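Local coordinates for phenylalanine hydroxylase (Colwellia psychrerythraea 34h, PDB 2V27) that hydroxylates L-phenylalanine to L-tyrosine as a cold-active, iron-dependent monooxygenase that probably takes tetrahydrobiopterin as its pterin cosubstrate, at the interface of chains A and B. Numbering follows the deposited sequence. Chains: chain A/B, Phenylalanine hydroxylase.

The interface of chains A and B. Residues chain A 114, 190, 217-220; chain B 261, 264-266.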
ATOM      1  N   TYR A 114      14.275  -3.900  -3.353  1.00 11.34           N
ATOM      2  CA  TYR A 114      13.362  -2.779  -3.677  1.00 10.82           C
ATOM      3  C   TYR A 114      13.992  -1.435  -3.393  1.00 10.01           C
ATOM      4  O   TYR A 114      14.494  -1.210  -2.304  1.00 11.13           O
ATOM      5  CB  TYR A 114      12.015  -2.845  -2.853  1.00 13.40           C
ATOM      6  CG  TYR A 114      11.189  -1.602  -3.119  1.00 13.61           C
ATOM      7  CD1 TYR A 114      10.406  -1.521  -4.250  1.00 15.53           C
ATOM      8  CD2 TYR A 114      11.307  -0.452  -2.318  1.00 13.98           C
ATOM      9  CE1 TYR A 114       9.670  -0.343  -4.567  1.00 15.78           C
ATOM     10  CE2 TYR A 114      10.583   0.696  -2.609  1.00 14.56           C
ATOM     11  CZ  TYR A 114       9.790   0.746  -3.740  1.00 14.85           C
ATOM     12  OH  TYR A 114       9.089   1.893  -4.059  0.75 17.36           O
ATOM     13  N   GLU A 190       7.697  -7.450  -8.166  1.00  6.53           N
ATOM     14  CA  GLU A 190       6.670  -6.934  -9.094  1.00  7.07           C
ATOM     15  C   GLU A 190       6.284  -7.999 -10.131  1.00  6.52           C
ATOM     16  O   GLU A 190       5.111  -8.060 -10.517  1.00  6.88           O
ATOM     17  CB  GLU A 190       7.154  -5.679  -9.841  1.00  6.84           C
ATOM     18  CG  GLU A 190       7.462  -4.501  -8.931  1.00  6.61           C
ATOM     19  CD  GLU A 190       6.245  -3.930  -8.198  1.00  6.68           C
ATOM     20  OE1 GLU A 190       5.103  -4.291  -8.549  1.00  8.21           O
ATOM     21  OE2 GLU A 190       6.450  -3.066  -7.264  1.00 10.00           O
ATOM     22  N   ILE A 217       2.268   5.092  -5.927  1.00  9.12           N
ATOM     23  CA  ILE A 217       3.493   4.445  -6.324  1.00 11.77           C
ATOM     24  C   ILE A 217       4.038   3.429  -5.332  1.00  8.93           C
ATOM     25  O   ILE A 217       4.882   2.609  -5.708  1.00 13.14           O
ATOM     26  CB  ILE A 217       4.606   5.441  -6.675  1.00 12.76           C
ATOM     27  CG1 ILE A 217       5.022   6.251  -5.461  1.00 14.31           C
ATOM     28  CG2 ILE A 217       4.103   6.447  -7.789  1.00 13.75           C
ATOM     29  CD1 ILE A 217       6.230   7.245  -5.717  1.00 16.60           C
ATOM     30  N   ASP A 218       3.601   3.535  -4.082  1.00  8.30           N
ATOM     31  CA  ASP A 218       4.198   2.693  -3.042  1.00  9.81           C
ATOM     32  C   ASP A 218       3.301   1.576  -2.540  1.00  9.36           C
ATOM     33  O   ASP A 218       3.497   1.048  -1.435  1.00 10.03           O
ATOM     34  CB  ASP A 218       4.711   3.541  -1.887  1.00 12.14           C
ATOM     35  CG  ASP A 218       3.653   4.448  -1.318  1.00 18.17           C
ATOM     36  OD1 ASP A 218       2.484   4.446  -1.783  1.00 20.34           O
ATOM     37  OD2 ASP A 218       3.974   5.228  -0.381  1.00 27.56           O
ATOM     38  N   ILE A 219       2.338   1.218  -3.379  1.00  8.32           N
ATOM     39  CA  ILE A 219       1.457   0.092  -3.045  1.00  8.12           C
ATOM     40  C   ILE A 219       1.541  -0.975  -4.117  1.00  7.20           C
ATOM     41  O   ILE A 219       2.033  -0.702  -5.225  1.00  7.37           O
ATOM     42  CB  ILE A 219      -0.057   0.496  -2.839  1.00  8.91           C
ATOM     43  CG1 ILE A 219      -0.648   1.043  -4.153  1.00  9.16           C
ATOM     44  CG2 ILE A 219      -0.153   1.566  -1.710  1.00  8.38           C
ATOM     45  CD1 ILE A 219      -2.185   1.208  -4.090  1.00  8.40           C
ATOM     46  N   MET A 220       1.105  -2.201  -3.788  1.00  6.51           N
ATOM     47  CA  MET A 220       0.896  -3.211  -4.847  1.00  6.66           C
ATOM     48  C   MET A 220      -0.279  -2.794  -5.733  1.00  6.70           C
ATOM     49  O   MET A 220      -1.348  -2.407  -5.238  1.00  8.05           O
ATOM     50  CB  MET A 220       0.658  -4.546  -4.210  1.00  6.77           C
ATOM     51  CG  MET A 220       1.731  -5.005  -3.202  1.00  9.50           C
ATOM     52  SD  MET A 220       3.421  -4.925  -3.925  1.00  7.59           S
ATOM     53  CE  MET A 220       3.363  -6.223  -5.192  1.00  8.84           C
TER
ATOM     54  N   PHE B 261       7.346  -8.359   0.640  1.00  8.98           N
ATOM     55  CA  PHE B 261       7.641  -7.346  -0.376  1.00  8.63           C
ATOM     56  C   PHE B 261       6.777  -6.058  -0.254  1.00  7.96           C
ATOM     57  O   PHE B 261       7.336  -4.963  -0.374  1.00  7.63           O
ATOM     58  CB  PHE B 261       7.507  -7.981  -1.767  1.00  6.97           C
ATOM     59  CG  PHE B 261       7.839  -7.047  -2.876  1.00  7.10           C
ATOM     60  CD1 PHE B 261       9.181  -6.724  -3.140  1.00  8.69           C
ATOM     61  CD2 PHE B 261       6.849  -6.463  -3.662  1.00  9.01           C
ATOM     62  CE1 PHE B 261       9.484  -5.830  -4.211  1.00  9.29           C
ATOM     63  CE2 PHE B 261       7.158  -5.588  -4.696  1.00  8.13           C
ATOM     64  CZ  PHE B 261       8.480  -5.275  -4.982  1.00  9.25           C
ATOM     65  N   LYS B 264       8.350  -3.856   2.276  1.00  9.53           N
ATOM     66  CA  LYS B 264       9.580  -3.271   1.767  1.00  9.30           C
ATOM     67  C   LYS B 264       9.282  -2.053   0.891  1.00 10.32           C
ATOM     68  O   LYS B 264       9.966  -1.037   0.950  1.00 11.37           O
ATOM     69  CB  LYS B 264      10.417  -4.282   0.990  1.00 10.83           C
ATOM     70  CG  LYS B 264      10.847  -5.440   1.829  1.00 10.99           C
ATOM     71  CD  LYS B 264      11.844  -6.340   1.047  1.00 13.26           C
ATOM     72  CE  LYS B 264      12.137  -7.618   1.877  1.00 15.97           C
ATOM     73  NZ  LYS B 264      12.804  -8.699   1.065  1.00 18.70           N
ATOM     74  N   LYS B 265       8.224  -2.152   0.083  1.00  9.85           N
ATOM     75  CA  LYS B 265       7.840  -1.117  -0.872  1.00 10.74           C
ATOM     76  C   LYS B 265       7.165   0.064  -0.223  1.00 12.21           C
ATOM     77  O   LYS B 265       7.313   1.214  -0.675  1.00 13.01           O
ATOM     78  CB  LYS B 265       6.944  -1.772  -1.945  1.00  9.22           C
ATOM     79  CG  LYS B 265       6.401  -0.825  -3.011  1.00 10.94           C
ATOM     80  CD  LYS B 265       5.692  -1.697  -4.075  1.00 11.63           C
ATOM     81  CE  LYS B 265       5.239  -0.810  -5.202  1.00 17.70           C
ATOM     82  NZ  LYS B 265       4.597  -1.690  -6.220  1.00 14.94           N
ATOM     83  N   ALA B 266       6.475  -0.162   0.904  1.00 11.55           N
ATOM     84  CA  ALA B 266       5.690   0.904   1.538  1.00 13.98           C
ATOM     85  C   ALA B 266       6.576   2.026   2.065  1.00 16.97           C
ATOM     86  O   ALA B 266       7.740   1.804   2.433  1.00 18.07           O
ATOM     87  CB  ALA B 266       4.822   0.381   2.681  1.00 13.54           C
TER
HETATM   88  O   HOH W   1       4.411   0.452  -7.797  1.00 21.60           O
HETATM   89  O   HOH W   2       8.285   3.295  -1.741  1.00 24.94           O
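B:Lys265 reaches from the C-terminal helix 261-265 of its chain across to chain A, where it meets A:Glu190, A:Ile219, A:Met220 and A:Tyr114, and illustrates how one long side chain can serve an interface with both its charge and its carbon stem. Its ammonium NZ forms a salt bridge, 2.5 Å long, with carboxylate oxygen OE2 of A:Glu190, on the syn lone pair of OE2, the one on the side of OE1. The same nitrogen donates to the carbonyl O of A:Ile219 at 2.9 Å, coming from above the carbonyl plane, 50° out of it. A water joins NZ to the backbone O of A:Ile217, so carboxylate, peptide carbonyl and water all grip the ammonium.

Below this tip the chain is extended beyond CG, with CG anti to the backbone N (chi1 178°), which brings NZ between A:Glu190 OE2 and A:Ile219 O. The ring of A:Tyr114 lies flat against the root of the stem: CA of B:Lys265 stands over the ring centre, 3.8 Å from the centroid, while CG packs on ring atom CE1. SD of A:Met220 touches CD of the lysine at 3.9 Å.

B:Phe261, one helical turn earlier, meets the same carboxylate and the A:Met220 thioether, its ring atom CD2 packing on SD. A:Glu190 OE2 and A:Met220 CE both meet its ring at the edge, in plane, and the carboxylate stands nearly perpendicular to the ring, 81° between planes. The weakly electropositive ring edge may favour the carboxylate oxygen slightly, in addition to the lysine.

The contact patch hides 332 Å² of protein surface, summed over both chains, and has a two-fold twin with the chains exchanged. Because the enzyme is monomeric, this pairing may belong to the crystal rather than to solution. At the phenol end of the A:Tyr114 ring, a second water spans the chains, 2.8 Å from the phenol OH of A:Tyr114 and also bound to the backbone O of B:Lys265.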